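Local coordinates for protein extracellular ligand-binding receptor (Desulfitobacterium hafniense, PDB 4Q6B) that binds leucine and, as a member of the leucine-binding protein family, probably delivers amino acids to an ABC transporter for uptake, at residues A[127-130]-A[131-135]; A[16-19]-A[20-24]; A[298-302]-A[303-307]. All blocks are in the same frame, centred on the assembly; numbering follows the deposited sequence. Where two conformers were deposited one is given.

Overall arrangement
The three contacts are local, each within one continuous piece of chain, and none touches another. Contact 2 (16-24) and contact 1 (127-135) lie on opposite sides of the chain's centre, 28 Å apart between centres and about 13 Å between nearest atoms, with bound leucine close to both: about 6 Å from the side chain of Trp17 in contact 2 and about 7 Å from that of Ile129 in contact 1. Contact 2 leaves strand 10-17 of the five-stranded parallel sheet, whereas helix 126-139 of contact 1 packs on strand 341-347 of the mixed sheet. Contact 3 (298-307) is peripheral, its centre 26 Å from that of the chain and 35 Å from contact 1.

Contact 1: residues A[127-130]-A[131-135]; sequences QEIA and RQLAI
Gln127 O accepts from Arg131 N at 3.0 Å, and the same i to i+4 pattern, repeated from Glu128 to Gln132, Ile129 to Leu133 and Ala130 to Ala134, makes residues 127-135 one unbroken run of alpha-helix within helix 126-139. Its buried side packs between helix 153-168, where Ala130 meets Leu158 and Ala161, and strand 341-347, where Leu133 meets Leu343. Along that side Ile129 CG2 lies 3.9 Å from Leu133 CD1, the two side chains alongside each other on the same flank of the helix.

The polar side carries Glu128, whose carboxylate serves two partners one turn on. With CG anti to the backbone N (chi1 -178°) and a bend at chi2, the chain runs forward along the helix, so that the carboxylate faces the Arg131 guanidinium at its edge, the two planes 74° apart. In the Arg131 conformer described, Glu128 OE1 forms a salt bridge with Arg131 NE at 2.9 Å, on the syn side but tilted out of the carboxylate plane; NH1 adds weak bonds to both oxygens. Glu128 OE2 also receives Gln132 NE2 at 2.9 Å in a fairly straight bond (163°), approached nearly along the C-O axis and lying in the amide plane of Gln132.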
ATOM      1  N   GLN A 127      -6.496   7.926   0.658  1.00 15.87           N
ATOM      2  CA  GLN A 127      -7.507   8.696   1.367  1.00 14.79           C
ATOM      3  C   GLN A 127      -7.619   8.261   2.826  1.00 15.74           C
ATOM      4  O   GLN A 127      -7.710   9.100   3.740  1.00 17.42           O
ATOM      5  CB  GLN A 127      -8.839   8.627   0.620  1.00 24.68           C
ATOM      6  CG  GLN A 127     -10.040   8.944   1.461  1.00 32.42           C
ATOM      7  CD  GLN A 127     -11.292   9.082   0.633  1.00 41.59           C
ATOM      8  OE1 GLN A 127     -11.288   8.781  -0.569  1.00 42.16           O
ATOM      9  NE2 GLN A 127     -12.374   9.555   1.259  1.00 43.84           N
ATOM     10  N   GLU A 128      -7.567   6.958   3.082  1.00 13.60           N
ATOM     11  CA  GLU A 128      -7.627   6.481   4.480  1.00 12.72           C
ATOM     12  C   GLU A 128      -6.351   6.793   5.273  1.00 14.01           C
ATOM     13  O   GLU A 128      -6.403   7.158   6.450  1.00 16.18           O
ATOM     14  CB  GLU A 128      -7.901   4.973   4.482  1.00 22.26           C
ATOM     15  CG  GLU A 128      -8.029   4.408   5.870  1.00 27.67           C
ATOM     16  CD  GLU A 128      -9.119   5.113   6.713  1.00 39.76           C
ATOM     17  OE1 GLU A 128     -10.094   5.658   6.128  1.00 48.08           O
ATOM     18  OE2 GLU A 128      -8.990   5.116   7.963  1.00 36.04           O
ATOM     19  N   ILE A 129      -5.200   6.705   4.602  1.00 15.68           N
ATOM     20  CA  ILE A 129      -3.925   7.068   5.194  1.00 16.79           C
ATOM     21  C   ILE A 129      -3.942   8.556   5.561  1.00 15.29           C
ATOM     22  O   ILE A 129      -3.582   8.925   6.686  1.00 15.67           O
ATOM     23  CB  ILE A 129      -2.806   6.757   4.169  1.00 17.12           C
ATOM     24  CG1 ILE A 129      -2.586   5.240   4.145  1.00 19.09           C
ATOM     25  CG2 ILE A 129      -1.512   7.509   4.472  1.00 21.87           C
ATOM     26  CD1 ILE A 129      -1.855   4.754   2.836  1.00 21.78           C
ATOM     27  N   ALA A 130      -4.413   9.391   4.631  1.00 13.56           N
ATOM     28  CA  ALA A 130      -4.513  10.856   4.874  1.00 16.07           C
ATOM     29  C   ALA A 130      -5.413  11.163   6.064  1.00 16.57           C
ATOM     30  O   ALA A 130      -5.070  11.990   6.896  1.00 15.37           O
ATOM     31  CB  ALA A 130      -5.024  11.602   3.605  1.00 16.92           C
ATOM     32  N   ARG A 131      -6.546  10.473   6.150  0.50 14.54           N
ATOM     33  CA  ARG A 131      -7.519  10.683   7.219  0.50 14.76           C
ATOM     34  C   ARG A 131      -6.900  10.387   8.594  0.50 16.46           C
ATOM     35  O   ARG A 131      -7.065  11.160   9.542  0.50 15.45           O
ATOM     36  CB  ARG A 131      -8.733   9.790   6.968  0.50 14.95           C
ATOM     37  CG  ARG A 131      -9.886  10.027   7.912  0.50 18.20           C
ATOM     38  CD  ARG A 131     -11.153   9.347   7.367  0.50 20.82           C
ATOM     39  NE  ARG A 131     -11.192   7.904   7.615  0.50 23.14           N
ATOM     40  CZ  ARG A 131     -12.229   7.262   8.156  0.50 18.77           C
ATOM     41  NH1 ARG A 131     -12.173   5.954   8.339  0.50 17.37           N
ATOM     42  NH2 ARG A 131     -13.312   7.928   8.515  0.50 21.88           N
ATOM     43  N   GLN A 132      -6.151   9.288   8.700  1.00 14.91           N
ATOM     44  CA  GLN A 132      -5.582   8.912   9.991  1.00 14.87           C
ATOM     45  C   GLN A 132      -4.438   9.821  10.328  1.00 14.55           C
ATOM     46  O   GLN A 132      -4.229  10.115  11.509  1.00 17.38           O
ATOM     47  CB  GLN A 132      -5.068   7.464   9.956  1.00 17.28           C
ATOM     48  CG  GLN A 132      -6.136   6.481   9.660  1.00 20.38           C
ATOM     49  CD  GLN A 132      -6.949   6.168  10.877  1.00 32.16           C
ATOM     50  OE1 GLN A 132      -6.595   6.559  11.993  1.00 37.24           O
ATOM     51  NE2 GLN A 132      -8.051   5.460  10.679  1.00 34.80           N
ATOM     52  N   LEU A 133      -3.674  10.246   9.303  1.00 13.28           N
ATOM     53  CA  LEU A 133      -2.564  11.190   9.566  1.00 14.80           C
ATOM     54  C   LEU A 133      -3.078  12.520  10.087  1.00 16.40           C
ATOM     55  O   LEU A 133      -2.472  13.096  11.030  1.00 17.81           O
ATOM     56  CB  LEU A 133      -1.662  11.437   8.338  1.00 13.80           C
ATOM     57  CG  LEU A 133      -0.718  10.298   7.989  1.00 15.94           C
ATOM     58  CD1 LEU A 133      -0.223  10.519   6.560  1.00 17.97           C
ATOM     59  CD2 LEU A 133       0.443  10.222   8.984  1.00 16.27           C
ATOM     60  N   ALA A 134      -4.202  12.992   9.547  1.00 14.11           N
ATOM     61  CA  ALA A 134      -4.720  14.287  10.006  1.00 13.79           C
ATOM     62  C   ALA A 134      -5.169  14.211  11.457  1.00 16.03           C
ATOM     63  O   ALA A 134      -4.927  15.136  12.261  1.00 14.99           O
ATOM     64  CB  ALA A 134      -5.864  14.773   9.133  1.00 15.00           C
ATOM     65  N   ILE A 135      -5.815  13.106  11.798  1.00 15.74           N
ATOM     66  CA  ILE A 135      -6.277  12.912  13.182  1.00 16.41           C
ATOM     67  C   ILE A 135      -5.115  12.919  14.158  1.00 18.55           C
ATOM     68  O   ILE A 135      -5.186  13.559  15.195  1.00 17.62           O
ATOM     69  CB  ILE A 135      -7.118  11.630  13.318  1.00 19.22           C
ATOM     70  CG1 ILE A 135      -8.475  11.911  12.659  1.00 20.35           C
ATOM     71  CG2 ILE A 135      -7.298  11.246  14.815  1.00 20.94           C
ATOM     72  CD1 ILE A 135      -9.336  10.715  12.483  1.00 26.52           C
TER

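Contact 2: residues A[16-19]-A[20-24]; sequences AWPF and ASLDD
Trp17 and Asp24 close a local side-chain contact across the loop that leads from strand 10-17 to helix 26-39, at the end of a strand in the parallel sheet. Indole NE1 donates to Asp24 OD2 at 2.9 Å with an N-H...O angle of 150°. The oxygen lies in the ring plane and uses its syn lone pair, while the carboxylate plane is turned 36° from the indole. Asp24 chi1 of 62° holds the carboxylate between its own backbone N and carbonyl carbon, where OD2 can meet the indole. Asp24 OD1 accepts from Phe26 N, so the two oxygens tie the tryptophan to the start of the helix, and the indole also stacks with the Phe26 ring.

Between these ends the chain kinks at an inverse gamma turn centred on Pro18, marked by a weak bond from Phe19 N to Trp17 O. Pro18 O then receives two weak bonds, from Ser21 N at 3.4 Å and Leu22 N at 3.3 Å. The turn ends strand 10-17 of the periplasmic-binding-protein fold, and bound leucine is about 6 Å from the Trp17 side chain. Apolar contacts accompany the turn: Pro18 CD sits over one indole face, offset toward its rim, and Leu22 CD1 comes 3.9 Å from Pro18 CB. An alanine in place of the tryptophan would probably leave Asp24 OD2 without its donor, the carboxylate freer to turn and Pro18 CD without the face beneath it.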
ATOM      1  N   ALA A  16       1.547 -10.528 -10.433  1.00 10.92           N
ATOM      2  CA  ALA A  16       2.227  -9.562 -11.310  1.00 10.89           C
ATOM      3  C   ALA A  16       2.896  -8.525 -10.403  1.00 13.81           C
ATOM      4  O   ALA A  16       2.203  -7.853  -9.602  1.00 15.07           O
ATOM      5  CB  ALA A  16       1.202  -8.893 -12.220  1.00 13.32           C
ATOM      6  N   TRP A  17       4.234  -8.384 -10.503  1.00 13.40           N
ATOM      7  CA  TRP A  17       4.995  -7.532  -9.582  1.00 15.66           C
ATOM      8  C   TRP A  17       6.314  -7.197 -10.202  1.00 16.07           C
ATOM      9  O   TRP A  17       6.756  -7.928 -11.073  1.00 17.62           O
ATOM     10  CB  TRP A  17       5.279  -8.309  -8.264  1.00 14.64           C
ATOM     11  CG  TRP A  17       5.653  -7.474  -7.076  1.00 11.89           C
ATOM     12  CD1 TRP A  17       6.880  -7.369  -6.518  1.00 13.42           C
ATOM     13  CD2 TRP A  17       4.758  -6.699  -6.262  1.00 16.34           C
ATOM     14  NE1 TRP A  17       6.829  -6.533  -5.385  1.00 19.45           N
ATOM     15  CE2 TRP A  17       5.530  -6.125  -5.218  1.00 17.51           C
ATOM     16  CE3 TRP A  17       3.365  -6.458  -6.307  1.00 14.60           C
ATOM     17  CZ2 TRP A  17       4.957  -5.310  -4.214  1.00 18.83           C
ATOM     18  CZ3 TRP A  17       2.799  -5.653  -5.320  1.00 16.57           C
ATOM     19  CH2 TRP A  17       3.595  -5.090  -4.299  1.00 18.50           C
ATOM     20  N   PRO A  18       6.943  -6.082  -9.797  1.00 15.14           N
ATOM     21  CA  PRO A  18       8.266  -5.817 -10.356  1.00 14.64           C
ATOM     22  C   PRO A  18       9.309  -6.606  -9.549  1.00 17.94           C
ATOM     23  O   PRO A  18      10.136  -6.026  -8.825  1.00 17.06           O
ATOM     24  CB  PRO A  18       8.450  -4.306 -10.175  1.00 16.09           C
ATOM     25  CG  PRO A  18       7.086  -3.781  -9.814  1.00 13.18           C
ATOM     26  CD  PRO A  18       6.384  -4.888  -9.127  1.00 17.88           C
ATOM     27  N   PHE A  19       9.291  -7.930  -9.712  1.00 16.96           N
ATOM     28  CA  PHE A  19      10.078  -8.829  -8.872  1.00 20.83           C
ATOM     29  C   PHE A  19      11.573  -8.543  -8.921  1.00 20.18           C
ATOM     30  O   PHE A  19      12.252  -8.468  -7.869  1.00 21.54           O
ATOM     31  CB  PHE A  19       9.847 -10.302  -9.256  1.00 19.52           C
ATOM     32  CG  PHE A  19       8.504 -10.845  -8.837  1.00 17.17           C
ATOM     33  CD1 PHE A  19       8.246 -11.115  -7.484  1.00 20.47           C
ATOM     34  CD2 PHE A  19       7.514 -11.105  -9.783  1.00 17.30           C
ATOM     35  CE1 PHE A  19       7.019 -11.626  -7.086  1.00 17.63           C
ATOM     36  CE2 PHE A  19       6.284 -11.616  -9.397  1.00 17.88           C
ATOM     37  CZ  PHE A  19       6.021 -11.870  -8.038  1.00 15.61           C
ATOM     38  N   ALA A  20      12.113  -8.397 -10.121  1.00 20.20           N
ATOM     39  CA  ALA A  20      13.552  -8.237 -10.231  1.00 20.86           C
ATOM     40  C   ALA A  20      14.100  -6.901  -9.734  1.00 23.63           C
ATOM     41  O   ALA A  20      15.257  -6.821  -9.288  1.00 26.53           O
ATOM     42  CB  ALA A  20      14.009  -8.501 -11.706  1.00 22.64           C
ATOM     43  N   SER A  21      13.325  -5.834  -9.851  1.00 20.99           N
ATOM     44  CA  SER A  21      13.843  -4.526  -9.511  1.00 20.94           C
ATOM     45  C   SER A  21      13.673  -4.160  -8.033  1.00 25.14           C
ATOM     46  O   SER A  21      14.259  -3.175  -7.568  1.00 26.87           O
ATOM     47  CB  SER A  21      13.244  -3.461 -10.434  1.00 23.47           C
ATOM     48  OG  SER A  21      11.843  -3.542 -10.420  1.00 23.99           O
ATOM     49  N   LEU A  22      12.901  -4.946  -7.291  1.00 19.50           N
ATOM     50  CA  LEU A  22      12.673  -4.612  -5.877  1.00 23.35           C
ATOM     51  C   LEU A  22      13.155  -5.676  -4.907  1.00 25.31           C
ATOM     52  O   LEU A  22      12.790  -6.862  -5.035  1.00 25.16           O
ATOM     53  CB  LEU A  22      11.179  -4.405  -5.638  1.00 20.17           C
ATOM     54  CG  LEU A  22      10.561  -3.263  -6.418  1.00 23.54           C
ATOM     55  CD1 LEU A  22       9.093  -3.407  -6.383  1.00 23.16           C
ATOM     56  CD2 LEU A  22      10.980  -1.920  -5.874  1.00 26.02           C
ATOM     57  N   ASP A  23      13.911  -5.229  -3.898  1.00 26.89           N
ATOM     58  CA  ASP A  23      14.360  -6.082  -2.803  1.00 32.48           C
ATOM     59  C   ASP A  23      13.403  -5.943  -1.638  1.00 27.09           C
ATOM     60  O   ASP A  23      13.833  -5.610  -0.533  1.00 31.60           O
ATOM     61  CB  ASP A  23      15.743  -5.631  -2.294  1.00 44.65           C
ATOM     62  CG  ASP A  23      16.740  -5.374  -3.410  1.00 56.96           C
ATOM     63  OD1 ASP A  23      17.327  -4.259  -3.427  1.00 61.02           O
ATOM     64  OD2 ASP A  23      16.959  -6.287  -4.246  1.00 61.08           O
ATOM     65  N   ASP A  24      12.126  -6.203  -1.861  1.00 22.52           N
ATOM     66  CA  ASP A  24      11.129  -5.846  -0.841  1.00 22.08           C
ATOM     67  C   ASP A  24      10.520  -7.039  -0.092  1.00 21.80           C
ATOM     68  O   ASP A  24       9.498  -6.884   0.618  1.00 21.89           O
ATOM     69  CB  ASP A  24      10.024  -5.061  -1.541  1.00 17.54           C
ATOM     70  CG  ASP A  24       9.323  -5.875  -2.612  1.00 21.83           C
ATOM     71  OD1 ASP A  24       9.731  -7.056  -2.886  1.00 18.57           O
ATOM     72  OD2 ASP A  24       8.334  -5.347  -3.167  1.00 24.54           O
TER

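Contact 3: residues A[298-302]-A[303-307]; sequences EALEK and SDLTH
Ser303 N donates to Leu300 O at 3.0 Å, an i to i+3 bond at the C-terminal end of helix 284-301, straight at the hydrogen (165°) but reaching the oxygen from well above the carbonyl plane, with a C=O...N angle of only 113°. Lys302 N makes the same step back to Ala299 O, and the chain then leaves the helix. Ser303 OG also lies close to Leu300 O, at 3.1 Å; its chi1 of 77° sets the hydroxyl between the backbone N and the carbonyl carbon, on the side facing that oxygen. Gln44 NE2 gives a hydrogen bond to Ser303 O.

Beyond Ser303 a type I beta turn spans Asp304 to His307, and Leu305, its second residue, turns its side chain to the helix: its CD2 meets Leu300 CD2 at 3.7 Å, the two side chains crossing at about a right angle. Asp304 ties the turn together. Its OD2 accepts from Thr306 N at 3.0 Å, an Asx turn, and its OD1 from His307 ND1 at 2.8 Å, the oxygen lying in the imidazole plane; both donors approach from above the carboxylate plane.

On the fold's periphery, Leu300 and Ser303 meet Leu311 of helix 311-317, while Leu300 and Leu305 both rest on Gln76 of strand 75-79.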
ATOM      1  N   GLU A 298      -8.724 -18.802   1.273  1.00 20.30           N
ATOM      2  CA  GLU A 298      -9.930 -19.014   2.074  1.00 22.40           C
ATOM      3  C   GLU A 298     -11.152 -18.834   1.176  1.00 19.62           C
ATOM      4  O   GLU A 298     -12.051 -19.675   1.207  1.00 26.16           O
ATOM      5  CB  GLU A 298      -9.949 -18.049   3.270  1.00 24.03           C
ATOM      6  CG  GLU A 298     -11.004 -18.347   4.292  1.00 35.58           C
ATOM      7  CD  GLU A 298     -10.567 -17.930   5.684  1.00 46.83           C
ATOM      8  OE1 GLU A 298      -9.387 -18.175   6.050  1.00 50.26           O
ATOM      9  OE2 GLU A 298     -11.394 -17.343   6.412  1.00 55.51           O
ATOM     10  N   ALA A 299     -11.179 -17.783   0.353  1.00 17.79           N
ATOM     11  CA  ALA A 299     -12.362 -17.591  -0.530  1.00 19.91           C
ATOM     12  C   ALA A 299     -12.462 -18.718  -1.547  1.00 17.69           C
ATOM     13  O   ALA A 299     -13.573 -19.205  -1.868  1.00 20.42           O
ATOM     14  CB  ALA A 299     -12.309 -16.253  -1.224  1.00 20.81           C
ATOM     15  N   LEU A 300     -11.311 -19.144  -2.069  1.00 16.03           N
ATOM     16  CA  LEU A 300     -11.323 -20.202  -3.103  1.00 16.25           C
ATOM     17  C   LEU A 300     -11.805 -21.528  -2.576  1.00 16.58           C
ATOM     18  O   LEU A 300     -12.459 -22.259  -3.313  1.00 20.27           O
ATOM     19  CB  LEU A 300      -9.923 -20.379  -3.711  1.00 16.48           C
ATOM     20  CG  LEU A 300      -9.509 -19.335  -4.728  1.00 15.43           C
ATOM     21  CD1 LEU A 300      -7.978 -19.307  -4.851  1.00 20.56           C
ATOM     22  CD2 LEU A 300     -10.119 -19.589  -6.126  1.00 15.17           C
ATOM     23  N   GLU A 301     -11.469 -21.872  -1.331  1.00 17.04           N
ATOM     24  CA  GLU A 301     -11.951 -23.101  -0.686  1.00 17.40           C
ATOM     25  C   GLU A 301     -13.490 -23.239  -0.829  1.00 21.37           C
ATOM     26  O   GLU A 301     -14.029 -24.322  -0.982  1.00 26.42           O
ATOM     27  CB  GLU A 301     -11.570 -23.088   0.814  1.00 20.28           C
ATOM     28  CG  GLU A 301     -11.894 -24.387   1.565  1.00 24.91           C
ATOM     29  CD  GLU A 301     -11.117 -25.584   1.014  1.00 33.06           C
ATOM     30  OE1 GLU A 301     -11.640 -26.719   1.029  1.00 35.95           O
ATOM     31  OE2 GLU A 301      -9.970 -25.390   0.555  1.00 35.63           O
ATOM     32  N   LYS A 302     -14.183 -22.103  -0.793  1.00 23.39           N
ATOM     33  CA  LYS A 302     -15.625 -22.120  -0.707  1.00 27.34           C
ATOM     34  C   LYS A 302     -16.267 -21.886  -2.056  1.00 24.71           C
ATOM     35  O   LYS A 302     -17.488 -21.777  -2.148  1.00 31.63           O
ATOM     36  CB  LYS A 302     -16.080 -21.011   0.246  1.00 32.48           C
ATOM     37  CG  LYS A 302     -15.422 -21.053   1.623  1.00 41.99           C
ATOM     38  CD  LYS A 302     -16.262 -20.268   2.639  1.00 48.09           C
ATOM     39  CE  LYS A 302     -15.399 -19.776   3.809  1.00 48.31           C
ATOM     40  NZ  LYS A 302     -16.139 -18.953   4.813  1.00 48.20           N
ATOM     41  N   SER A 303     -15.450 -21.778  -3.110  1.00 20.00           N
ATOM     42  CA  SER A 303     -15.964 -21.337  -4.416  1.00 22.58           C
ATOM     43  C   SER A 303     -16.000 -22.463  -5.435  1.00 27.95           C
ATOM     44  O   SER A 303     -15.458 -23.533  -5.195  1.00 26.70           O
ATOM     45  CB  SER A 303     -15.120 -20.192  -4.989  1.00 24.55           C
ATOM     46  OG  SER A 303     -13.903 -20.706  -5.536  1.00 25.35           O
ATOM     47  N   ASP A 304     -16.633 -22.187  -6.576  1.00 23.77           N
ATOM     48  CA  ASP A 304     -16.600 -23.049  -7.749  1.00 28.05           C
ATOM     49  C   ASP A 304     -15.373 -22.693  -8.581  1.00 20.47           C
ATOM     50  O   ASP A 304     -15.310 -21.641  -9.244  1.00 18.72           O
ATOM     51  CB  ASP A 304     -17.889 -22.857  -8.559  1.00 25.20           C
ATOM     52  CG  ASP A 304     -17.892 -23.641  -9.856  1.00 32.50           C
ATOM     53  OD1 ASP A 304     -18.748 -23.349 -10.716  1.00 33.86           O
ATOM     54  OD2 ASP A 304     -17.037 -24.543 -10.013  1.00 28.75           O
ATOM     55  N   LEU A 305     -14.371 -23.564  -8.553  1.00 23.07           N
ATOM     56  CA  LEU A 305     -13.116 -23.266  -9.212  1.00 16.98           C
ATOM     57  C   LEU A 305     -13.293 -23.285 -10.704  1.00 21.04           C
ATOM     58  O   LEU A 305     -12.470 -22.726 -11.442  1.00 18.14           O
ATOM     59  CB  LEU A 305     -12.054 -24.285  -8.792  1.00 19.53           C
ATOM     60  CG  LEU A 305     -11.727 -24.372  -7.290  1.00 20.41           C
ATOM     61  CD1 LEU A 305     -10.825 -25.575  -7.006  1.00 22.27           C
ATOM     62  CD2 LEU A 305     -11.071 -23.070  -6.828  1.00 19.23           C
ATOM     63  N   THR A 306     -14.399 -23.854 -11.205  1.00 15.31           N
ATOM     64  CA  THR A 306     -14.592 -23.780 -12.666  1.00 17.91           C
ATOM     65  C   THR A 306     -15.115 -22.435 -13.165  1.00 19.45           C
ATOM     66  O   THR A 306     -15.160 -22.208 -14.370  1.00 21.60           O
ATOM     67  CB  THR A 306     -15.497 -24.927 -13.230  1.00 19.84           C
ATOM     68  OG1 THR A 306     -16.868 -24.699 -12.879  1.00 25.39           O
ATOM     69  CG2 THR A 306     -15.068 -26.256 -12.684  1.00 20.17           C
ATOM     70  N   HIS A 307     -15.542 -21.578 -12.243  1.00 18.57           N
ATOM     71  CA  HIS A 307     -16.090 -20.265 -12.597  1.00 17.00           C
ATOM     72  C   HIS A 307     -15.429 -19.137 -11.768  1.00 15.08           C
ATOM     73  O   HIS A 307     -15.923 -18.713 -10.710  1.00 15.79           O
ATOM     74  CB  HIS A 307     -17.629 -20.276 -12.479  1.00 23.10           C
ATOM     75  CG  HIS A 307     -18.284 -21.105 -13.557  1.00 20.81           C
ATOM     76  ND1 HIS A 307     -18.725 -22.395 -13.340  1.00 26.92           N
ATOM     77  CD2 HIS A 307     -18.464 -20.862 -14.873  1.00 24.58           C
ATOM     78  CE1 HIS A 307     -19.189 -22.896 -14.472  1.00 22.99           C
ATOM     79  NE2 HIS A 307     -19.049 -21.981 -15.418  1.00 27.40           N
TER